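Local coordinates for caspase Nc subunit 1 (Drosophila melanogaster, PDB 2FP3), which acts as an initiator caspase, a cysteine protease in the activation cascade of the caspases that execute apoptosis, including steroid-mediated cell death during insect metamorphosis, at residues Val63-Asp71 with Ala82-Phe93; Gly104-Phe112 with Phe149-Ile160. The protein carries 2 engineered substitutions. All blocks are in the same frame, centred on the assembly; numbering follows the deposited sequence.

Interaction 1 of 2, residues Val63-Asp71 with Ala82-Phe93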
loop_
_atom_site.group_PDB
_atom_site.type_symbol
_atom_site.label_atom_id
_atom_site.label_comp_id
_atom_site.label_asym_id
_atom_site.label_seq_id
_atom_site.Cartn_x
_atom_site.Cartn_y
_atom_site.Cartn_z
ATOM N N VAL A 63 -7.468 -6.840 -3.916
ATOM C CA VAL A 63 -7.792 -5.642 -4.675
ATOM C C VAL A 63 -6.780 -4.565 -4.288
ATOM O O VAL A 63 -6.540 -4.315 -3.101
ATOM C CB VAL A 63 -9.209 -5.103 -4.352
ATOM C CG1 VAL A 63 -9.363 -3.696 -4.920
ATOM C CG2 VAL A 63 -10.297 -6.022 -4.945
ATOM N N LEU A 64 -6.183 -3.939 -5.292
ATOM C CA LEU A 64 -5.223 -2.874 -5.061
ATOM C C LEU A 64 -5.762 -1.562 -5.601
ATOM O O LEU A 64 -6.148 -1.465 -6.768
ATOM C CB LEU A 64 -3.886 -3.164 -5.759
ATOM C CG LEU A 64 -3.002 -1.916 -5.921
ATOM C CD1 LEU A 64 -2.582 -1.427 -4.550
ATOM C CD2 LEU A 64 -1.767 -2.222 -6.774
ATOM N N LEU A 65 -5.805 -0.554 -4.744
ATOM C CA LEU A 65 -6.238 0.771 -5.166
ATOM C C LEU A 65 -4.937 1.554 -5.209
ATOM O O LEU A 65 -4.342 1.822 -4.163
ATOM C CB LEU A 65 -7.187 1.409 -4.149
ATOM C CG LEU A 65 -7.422 2.910 -4.400
ATOM C CD1 LEU A 65 -8.072 3.101 -5.769
ATOM C CD2 LEU A 65 -8.298 3.497 -3.303
ATOM N N MET A 66 -4.477 1.891 -6.409
ATOM C CA MET A 66 -3.232 2.631 -6.541
ATOM C C MET A 66 -3.481 4.040 -7.044
ATOM O O MET A 66 -4.012 4.228 -8.134
ATOM C CB MET A 66 -2.283 1.930 -7.501
ATOM C CG MET A 66 -0.835 2.280 -7.243
ATOM S SD MET A 66 0.157 2.386 -8.722
ATOM C CE MET A 66 0.165 0.710 -9.259
ATOM N N VAL A 67 -3.100 5.031 -6.249
ATOM C CA VAL A 67 -3.281 6.423 -6.634
ATOM C C VAL A 67 -1.926 7.145 -6.621
ATOM O O VAL A 67 -1.363 7.414 -5.563
ATOM C CB VAL A 67 -4.263 7.121 -5.678
ATOM C CG1 VAL A 67 -4.329 8.607 -5.985
ATOM C CG2 VAL A 67 -5.639 6.481 -5.797
ATOM N N ASN A 68 -1.406 7.439 -7.807
ATOM C CA ASN A 68 -0.120 8.114 -7.945
ATOM C C ASN A 68 -0.324 9.546 -8.455
ATOM O O ASN A 68 -0.485 9.767 -9.658
ATOM C CB ASN A 68 0.768 7.338 -8.926
ATOM C CG ASN A 68 2.250 7.603 -8.719
ATOM O OD1 ASN A 68 2.636 8.531 -8.007
ATOM N ND2 ASN A 68 3.090 6.788 -9.351
ATOM N N ILE A 69 -0.331 10.509 -7.537
ATOM C CA ILE A 69 -0.509 11.922 -7.884
ATOM C C ILE A 69 0.861 12.510 -8.223
ATOM O O ILE A 69 1.787 12.439 -7.414
ATOM C CB ILE A 69 -1.104 12.709 -6.697
ATOM C CG1 ILE A 69 -2.411 12.055 -6.246
ATOM C CG2 ILE A 69 -1.336 14.157 -7.088
ATOM C CD1 ILE A 69 -3.040 12.718 -5.043
ATOM N N MET A 70 1.002 13.101 -9.404
ATOM C CA MET A 70 2.300 13.645 -9.771
ATOM C C MET A 70 2.312 15.043 -10.364
ATOM O O MET A 70 3.332 15.484 -10.884
ATOM C CB MET A 70 3.009 12.675 -10.712
ATOM C CG MET A 70 2.180 12.251 -11.902
ATOM S SD MET A 70 2.982 10.907 -12.777
ATOM C CE MET A 70 4.247 11.815 -13.676
ATOM N N ASP A 71 1.190 15.746 -10.277
ATOM C CA ASP A 71 1.112 17.103 -10.803
ATOM C C ASP A 71 0.458 18.027 -9.790
ATOM O O ASP A 71 -0.593 17.714 -9.229
ATOM C CB ASP A 71 0.333 17.129 -12.121
ATOM C CG ASP A 71 1.160 16.633 -13.298
ATOM O OD1 ASP A 71 0.583 16.452 -14.391
ATOM O OD2 ASP A 71 2.383 16.432 -13.142
ATOM N N ALA A 82 7.858 9.140 -10.820
ATOM C CA ALA A 82 6.723 8.521 -10.150
ATOM C C ALA A 82 6.114 7.385 -10.963
ATOM O O ALA A 82 5.771 6.335 -10.411
ATOM C CB ALA A 82 5.662 9.574 -9.850
ATOM N N GLU A 83 5.973 7.588 -12.270
ATOM C CA GLU A 83 5.395 6.557 -13.124
ATOM C C GLU A 83 6.181 5.258 -13.005
ATOM O O GLU A 83 5.642 4.174 -13.226
ATOM C CB GLU A 83 5.352 7.014 -14.588
ATOM C CG GLU A 83 6.698 7.366 -15.199
ATOM C CD GLU A 83 7.336 8.580 -14.553
ATOM O OE1 GLU A 83 6.675 9.638 -14.482
ATOM O OE2 GLU A 83 8.501 8.474 -14.119
ATOM N N LYS A 84 7.452 5.367 -12.645
ATOM C CA LYS A 84 8.290 4.186 -12.492
ATOM C C LYS A 84 7.740 3.336 -11.349
ATOM O O LYS A 84 7.837 2.106 -11.367
ATOM C CB LYS A 84 9.737 4.596 -12.191
ATOM C CG LYS A 84 10.795 3.583 -12.628
ATOM C CD LYS A 84 10.690 2.251 -11.891
ATOM C CE LYS A 84 11.815 1.311 -12.305
ATOM N NZ LYS A 84 11.787 0.016 -11.578
ATOM N N ASP A 85 7.161 3.999 -10.351
ATOM C CA ASP A 85 6.593 3.295 -9.211
ATOM C C ASP A 85 5.287 2.597 -9.615
ATOM O O ASP A 85 5.045 1.438 -9.268
ATOM C CB ASP A 85 6.344 4.269 -8.052
ATOM C CG ASP A 85 7.626 4.925 -7.548
ATOM O OD1 ASP A 85 8.662 4.235 -7.475
ATOM O OD2 ASP A 85 7.595 6.129 -7.211
ATOM N N SER A 86 4.450 3.308 -10.355
ATOM C CA SER A 86 3.190 2.752 -10.808
ATOM C C SER A 86 3.422 1.436 -11.538
ATOM O O SER A 86 2.679 0.474 -11.340
ATOM C CB SER A 86 2.496 3.735 -11.743
ATOM O OG SER A 86 2.290 4.971 -11.096
ATOM N N LYS A 87 4.457 1.402 -12.376
ATOM C CA LYS A 87 4.786 0.205 -13.144
ATOM C C LYS A 87 5.188 -0.935 -12.219
ATOM O O LYS A 87 4.712 -2.064 -12.361
ATOM C CB LYS A 87 5.932 0.488 -14.120
ATOM C CG LYS A 87 5.708 1.680 -15.047
ATOM C CD LYS A 87 6.956 1.969 -15.887
ATOM C CE LYS A 87 6.858 3.295 -16.642
ATOM N NZ LYS A 87 5.784 3.301 -17.672
ATOM N N SER A 88 6.074 -0.643 -11.275
ATOM C CA SER A 88 6.529 -1.651 -10.327
ATOM C C SER A 88 5.357 -2.225 -9.524
ATOM O O SER A 88 5.196 -3.442 -9.422
ATOM C CB SER A 88 7.555 -1.042 -9.368
ATOM O OG SER A 88 8.720 -0.607 -10.053
ATOM N N LEU A 89 4.533 -1.349 -8.955
ATOM C CA LEU A 89 3.405 -1.816 -8.167
ATOM C C LEU A 89 2.442 -2.638 -9.011
ATOM O O LEU A 89 2.036 -3.733 -8.606
ATOM C CB LEU A 89 2.677 -0.635 -7.521
ATOM C CG LEU A 89 3.447 0.036 -6.377
ATOM C CD1 LEU A 89 2.819 1.374 -6.036
ATOM C CD2 LEU A 89 3.475 -0.884 -5.167
ATOM N N ILE A 90 2.075 -2.124 -10.184
ATOM C CA ILE A 90 1.157 -2.856 -11.044
ATOM C C ILE A 90 1.737 -4.221 -11.381
ATOM O O ILE A 90 1.082 -5.246 -11.190
ATOM C CB ILE A 90 0.843 -2.066 -12.338
ATOM C CG1 ILE A 90 -0.061 -0.881 -11.995
ATOM C CG2 ILE A 90 0.122 -2.962 -13.355
ATOM C CD1 ILE A 90 -0.147 0.180 -13.086
ATOM N N HIS A 91 2.967 -4.244 -11.866
ATOM C CA HIS A 91 3.596 -5.513 -12.198
ATOM C C HIS A 91 3.531 -6.493 -11.019
ATOM O O HIS A 91 3.062 -7.624 -11.160
ATOM C CB HIS A 91 5.059 -5.299 -12.590
ATOM C CG HIS A 91 5.853 -6.566 -12.620
ATOM N ND1 HIS A 91 5.619 -7.566 -13.538
ATOM C CD2 HIS A 91 6.824 -7.026 -11.800
ATOM C CE1 HIS A 91 6.411 -8.592 -13.280
ATOM N NE2 HIS A 91 7.152 -8.289 -12.229
ATOM N N LEU A 92 4.009 -6.055 -9.860
ATOM C CA LEU A 92 4.016 -6.889 -8.663
ATOM C C LEU A 92 2.650 -7.445 -8.279
ATOM O O LEU A 92 2.526 -8.635 -7.939
ATOM C CB LEU A 92 4.564 -6.104 -7.470
ATOM C CG LEU A 92 4.369 -6.767 -6.103
ATOM C CD1 LEU A 92 5.179 -8.043 -6.047
ATOM C CD2 LEU A 92 4.801 -5.808 -4.993
ATOM N N PHE A 93 1.623 -6.598 -8.316
ATOM C CA PHE A 93 0.307 -7.070 -7.931
ATOM C C PHE A 93 -0.398 -7.905 -8.986
ATOM O O PHE A 93 -1.322 -8.661 -8.664
ATOM C CB PHE A 93 -0.555 -5.909 -7.415
ATOM C CG PHE A 93 -0.148 -5.453 -6.038
ATOM C CD1 PHE A 93 0.787 -4.437 -5.871
ATOM C CD2 PHE A 93 -0.590 -6.141 -4.910
ATOM C CE1 PHE A 93 1.287 -4.120 -4.609
ATOM C CE2 PHE A 93 -0.094 -5.832 -3.639
ATOM C CZ PHE A 93 0.851 -4.818 -3.493
#
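Met66 is the main bump of this contact: its thioether dips from strand 63-68 into the hollow formed by Ser86, Leu89 and Ile90 on helix 82-93. SD rests 3.7 Å from Ser86 CA and 3.9 Å from Leu89 CD1; bends at the second and third torsions fold the chain along the helix surface. Nearer the start of the strand, Leu64 pushes CD2 against the Phe93 ring at CD1 (3.5 Å), meeting it obliquely. At the other end, Met70 lays CB and SD beside the Ala82 methyl. The helix runs back nearly antiparallel to the strand (169°), as expected for the first half of a beta-alpha-beta unit in the caspase fold.

Between the two thioethers sits the polar Asn68. With CG anti to the backbone N (chi1 -157°), its amide points ND2 at the helix, both acceptors lying close to the amide plane, and ND2 donates almost straight to Ser86 OG at 2.6 Å. ND2 also reaches Ala82 O at 2.9 Å, from the carbonyl face opposite that used by Asp85 N. Since OD1 accepts from Arg79, both ends of this buried amide are satisfied, which fixes its rotation within a largely apolar interface.

Interaction 2 of 2, residues Gly104-Phe112 with Phe149-Ile160. Engineered in segment 149-160: Arg150 (natural residue Cys).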
loop_
_atom_site.group_PDB
_atom_site.type_symbol
_atom_site.label_atom_id
_atom_site.label_comp_id
_atom_site.label_asym_id
_atom_site.label_seq_id
_atom_site.Cartn_x
_atom_site.Cartn_y
_atom_site.Cartn_z
ATOM N N GLY A 104 -4.162 8.346 -11.742
ATOM C CA GLY A 104 -3.111 9.350 -11.797
ATOM C C GLY A 104 -3.468 10.538 -10.913
ATOM O O GLY A 104 -3.728 10.377 -9.715
ATOM N N ASN A 105 -3.497 11.732 -11.494
ATOM C CA ASN A 105 -3.829 12.922 -10.725
ATOM C C ASN A 105 -5.319 13.026 -10.398
ATOM O O ASN A 105 -6.175 12.878 -11.269
ATOM C CB ASN A 105 -3.381 14.183 -11.469
ATOM C CG ASN A 105 -1.885 14.219 -11.702
ATOM O OD1 ASN A 105 -1.098 13.962 -10.789
ATOM N ND2 ASN A 105 -1.482 14.549 -12.925
ATOM N N VAL A 106 -5.627 13.271 -9.133
ATOM C CA VAL A 106 -7.009 13.422 -8.710
ATOM C C VAL A 106 -7.050 14.436 -7.583
ATOM O O VAL A 106 -6.059 14.628 -6.877
ATOM C CB VAL A 106 -7.632 12.079 -8.218
ATOM C CG1 VAL A 106 -7.744 11.105 -9.370
ATOM C CG2 VAL A 106 -6.799 11.483 -7.106
ATOM N N ASN A 107 -8.193 15.093 -7.430
ATOM C CA ASN A 107 -8.367 16.093 -6.387
ATOM C C ASN A 107 -8.997 15.477 -5.146
ATOM O O ASN A 107 -9.491 14.355 -5.179
ATOM C CB ASN A 107 -9.250 17.236 -6.895
ATOM C CG ASN A 107 -10.625 16.765 -7.320
ATOM O OD1 ASN A 107 -11.385 16.221 -6.521
ATOM N ND2 ASN A 107 -10.951 16.970 -8.590
ATOM N N GLN A 108 -8.979 16.228 -4.054
ATOM C CA GLN A 108 -9.538 15.763 -2.799
ATOM C C GLN A 108 -10.923 15.155 -2.986
ATOM O O GLN A 108 -11.237 14.110 -2.413
ATOM C CB GLN A 108 -9.624 16.922 -1.811
ATOM C CG GLN A 108 -10.143 16.530 -0.450
ATOM C CD GLN A 108 -10.092 17.675 0.533
ATOM O OE1 GLN A 108 -9.091 18.390 0.620
ATOM N NE2 GLN A 108 -11.166 17.849 1.293
ATOM N N ASP A 109 -11.746 15.808 -3.794
ATOM C CA ASP A 109 -13.101 15.340 -4.029
ATOM C C ASP A 109 -13.151 14.048 -4.837
ATOM O O ASP A 109 -13.911 13.142 -4.516
ATOM C CB ASP A 109 -13.913 16.425 -4.735
ATOM C CG ASP A 109 -15.392 16.110 -4.770
ATOM O OD1 ASP A 109 -15.987 15.959 -3.681
ATOM O OD2 ASP A 109 -15.958 16.012 -5.881
ATOM N N GLN A 110 -12.353 13.961 -5.892
ATOM C CA GLN A 110 -12.341 12.760 -6.717
ATOM C C GLN A 110 -11.795 11.578 -5.923
ATOM O O GLN A 110 -12.339 10.472 -5.968
ATOM C CB GLN A 110 -11.478 12.981 -7.954
ATOM C CG GLN A 110 -11.967 14.083 -8.870
ATOM C CD GLN A 110 -11.059 14.272 -10.072
ATOM O OE1 GLN A 110 -9.853 14.485 -9.926
ATOM N NE2 GLN A 110 -11.635 14.196 -11.269
ATOM N N PHE A 111 -10.721 11.824 -5.182
ATOM C CA PHE A 111 -10.094 10.779 -4.392
ATOM C C PHE A 111 -11.064 10.026 -3.505
ATOM O O PHE A 111 -11.121 8.803 -3.548
ATOM C CB PHE A 111 -8.984 11.342 -3.509
ATOM C CG PHE A 111 -8.348 10.304 -2.638
ATOM C CD1 PHE A 111 -7.559 9.308 -3.197
ATOM C CD2 PHE A 111 -8.625 10.256 -1.285
ATOM C CE1 PHE A 111 -7.070 8.275 -2.426
ATOM C CE2 PHE A 111 -8.140 9.225 -0.503
ATOM C CZ PHE A 111 -7.359 8.228 -1.076
ATOM N N PHE A 112 -11.812 10.761 -2.689
ATOM C CA PHE A 112 -12.771 10.147 -1.780
ATOM C C PHE A 112 -13.951 9.495 -2.482
ATOM O O PHE A 112 -14.647 8.669 -1.893
ATOM C CB PHE A 112 -13.283 11.169 -0.762
ATOM C CG PHE A 112 -12.303 11.473 0.328
ATOM C CD1 PHE A 112 -11.470 12.582 0.246
ATOM C CD2 PHE A 112 -12.181 10.620 1.422
ATOM C CE1 PHE A 112 -10.526 12.843 1.243
ATOM C CE2 PHE A 112 -11.243 10.870 2.423
ATOM C CZ PHE A 112 -10.412 11.983 2.332
ATOM N N PHE A 149 -3.241 16.816 -2.990
ATOM C CA PHE A 149 -3.815 16.248 -4.200
ATOM C C PHE A 149 -3.479 17.168 -5.377
ATOM O O PHE A 149 -2.810 18.185 -5.199
ATOM C CB PHE A 149 -5.336 16.088 -4.063
ATOM C CG PHE A 149 -5.747 15.093 -3.011
ATOM C CD1 PHE A 149 -6.049 15.508 -1.716
ATOM C CD2 PHE A 149 -5.799 13.734 -3.305
ATOM C CE1 PHE A 149 -6.392 14.586 -0.733
ATOM C CE2 PHE A 149 -6.139 12.806 -2.325
ATOM C CZ PHE A 149 -6.435 13.232 -1.038
ATOM N N ARG A 150 -3.938 16.796 -6.570
ATOM C CA ARG A 150 -3.700 17.562 -7.795
ATOM C C ARG A 150 -4.015 19.056 -7.660
ATOM O O ARG A 150 -3.210 19.910 -8.031
ATOM C CB ARG A 150 -4.544 16.975 -8.931
ATOM C CG ARG A 150 -4.518 17.780 -10.218
ATOM C CD ARG A 150 -5.923 17.996 -10.737
ATOM N NE ARG A 150 -5.928 18.374 -12.146
ATOM C CZ ARG A 150 -7.029 18.501 -12.882
ATOM N NH1 ARG A 150 -8.226 18.285 -12.345
ATOM N NH2 ARG A 150 -6.933 18.832 -14.162
ATOM N N ASP A 151 -5.196 19.356 -7.133
ATOM C CA ASP A 151 -5.644 20.729 -6.954
ATOM C C ASP A 151 -4.905 21.452 -5.829
ATOM O O ASP A 151 -5.252 22.575 -5.470
ATOM C CB ASP A 151 -7.153 20.743 -6.685
ATOM C CG ASP A 151 -7.532 19.963 -5.439
ATOM O OD1 ASP A 151 -8.747 19.819 -5.166
ATOM O OD2 ASP A 151 -6.610 19.501 -4.731
ATOM N N GLY A 152 -3.886 20.809 -5.273
ATOM C CA GLY A 152 -3.133 21.426 -4.199
ATOM C C GLY A 152 -3.819 21.357 -2.845
ATOM O O GLY A 152 -3.206 21.671 -1.828
ATOM N N SER A 153 -5.086 20.945 -2.821
ATOM C CA SER A 153 -5.827 20.844 -1.567
ATOM C C SER A 153 -5.216 19.805 -0.616
ATOM O O SER A 153 -4.414 18.967 -1.027
ATOM C CB SER A 153 -7.289 20.496 -1.847
ATOM O OG SER A 153 -7.401 19.244 -2.497
ATOM N N VAL A 154 -5.609 19.864 0.653
ATOM C CA VAL A 154 -5.087 18.951 1.661
ATOM C C VAL A 154 -6.176 18.319 2.527
ATOM O O VAL A 154 -7.292 18.834 2.614
ATOM C CB VAL A 154 -4.091 19.677 2.581
ATOM C CG1 VAL A 154 -2.923 20.203 1.765
ATOM C CG2 VAL A 154 -4.786 20.810 3.294
ATOM N N VAL A 155 -5.836 17.203 3.170
ATOM C CA VAL A 155 -6.773 16.477 4.025
ATOM C C VAL A 155 -6.024 15.800 5.166
ATOM O O VAL A 155 -4.854 15.443 5.019
ATOM C CB VAL A 155 -7.495 15.356 3.247
ATOM C CG1 VAL A 155 -8.588 14.747 4.105
ATOM C CG2 VAL A 155 -8.056 15.891 1.957
ATOM N N ASP A 156 -6.701 15.622 6.298
ATOM C CA ASP A 156 -6.098 14.945 7.441
ATOM C C ASP A 156 -6.005 13.474 7.071
ATOM O O ASP A 156 -7.008 12.858 6.718
ATOM C CB ASP A 156 -6.973 15.075 8.693
ATOM C CG ASP A 156 -6.716 16.351 9.467
ATOM O OD1 ASP A 156 -7.293 16.502 10.565
ATOM O OD2 ASP A 156 -5.942 17.203 8.988
ATOM N N MET A 157 -4.811 12.904 7.147
ATOM C CA MET A 157 -4.672 11.498 6.816
ATOM C C MET A 157 -5.625 10.693 7.689
ATOM O O MET A 157 -6.051 9.596 7.328
ATOM C CB MET A 157 -3.238 11.032 7.024
ATOM C CG MET A 157 -2.993 9.672 6.423
ATOM S SD MET A 157 -1.287 9.438 6.006
ATOM C CE MET A 157 -0.652 8.824 7.580
ATOM N N GLN A 158 -5.958 11.247 8.843
ATOM C CA GLN A 158 -6.888 10.595 9.746
ATOM C C GLN A 158 -8.188 10.358 8.975
ATOM O O GLN A 158 -8.785 9.293 9.066
ATOM C CB GLN A 158 -7.164 11.493 10.956
ATOM C CG GLN A 158 -6.686 10.937 12.282
ATOM C CD GLN A 158 -7.396 9.656 12.671
ATOM O OE1 GLN A 158 -7.138 8.594 12.108
ATOM N NE2 GLN A 158 -8.305 9.752 13.638
ATOM N N LYS A 159 -8.618 11.365 8.224
ATOM C CA LYS A 159 -9.839 11.267 7.434
ATOM C C LYS A 159 -9.748 10.001 6.593
ATOM O O LYS A 159 -10.610 9.127 6.670
ATOM C CB LYS A 159 -9.982 12.488 6.516
ATOM C CG LYS A 159 -11.280 12.547 5.706
ATOM C CD LYS A 159 -12.438 13.173 6.489
ATOM C CE LYS A 159 -12.864 12.332 7.690
ATOM N NZ LYS A 159 -13.999 12.948 8.438
ATOM N N ILE A 160 -8.685 9.913 5.802
ATOM C CA ILE A 160 -8.453 8.766 4.949
ATOM C C ILE A 160 -8.526 7.441 5.720
ATOM O O ILE A 160 -9.244 6.531 5.317
ATOM C CB ILE A 160 -7.087 8.884 4.256
ATOM C CG1 ILE A 160 -7.025 10.201 3.488
ATOM C CG2 ILE A 160 -6.874 7.716 3.308
ATOM C CD1 ILE A 160 -5.718 10.427 2.748
#
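Phe149 lies with one face under Gln108, whose CA makes a CH-pi contact 3.9 Å from the ring centroid and 19° off the ring normal, while Val106 O sits at the ring edge near its plane. Phe111 meets Phe149 obliquely, the centroids 5.2 Å apart and the planes inclined at 38°. On the Phe112 ring, Phe111 CD2 covers one face toward the rim, and the Val155 methyls come up to the edge, CG1 being 3.8 Å from CZ. Lys159 CG and Ile160 CG1 approach the same CZ obliquely.

These rings join two parts of the caspase alpha/beta fold: the start of helix 108-119, which packs on the sheet, and the beta-hairpin of strands 146-148 and 154-156, with a type I turn at 149-152, together with helix 157-162 that follows it. Phe111 also touches Val67, Met132 and Leu134, so its ring meets both Phe149 and the sheet.

The helix start is organised by a capping box. Asn107 OD1 accepts from Gln110 N, and Gln110 OE1 returns the bond by taking Asn107 N in its carbonyl plane, on a lone pair. Asn107 CG stands between its own N and carbonyl carbon (chi1 60°), which brings OD1 over the first turn of the helix. On the hairpin side, Asp151 OD2 accepts from Ser153 N, forming an Asx turn, while OD1 lies 3.1 Å from Asn107 CB and Ser153 OG touches Gln108 CB at 3.3 Å. At the exposed rim, the engineered Arg150 lays its CB against Asn105 CB at 3.9 Å. The backbone of Arg150 closes the contact: its N donates to Val106 O at 3.0 Å, arriving from above the carbonyl plane.

Overall arrangement
Interactions 1 and 2 follow each other along the chain, their centres about 17 Å apart, and both rest on the same mixed sheet of the caspase domain. Strand 62-68 is common ground: Leu64, Met66 and Asn68 face helix 82-95, whereas Val67 meets Val106 and Phe111 of the 104-112 segment, so the two helices pack on opposite faces. Strand 98-103 completes the beta-alpha-beta unit and leads into interaction 2. The contacts meet beyond the strand end, where Asn105 OD1 probably accepts from Met70 N and Ile69 packs on Phe149. The side chains of Met70 and Val154 each lie about 8 Å from that of His137, an active-site residue by similarity, so one edge of each contact probably lies near the catalytic region.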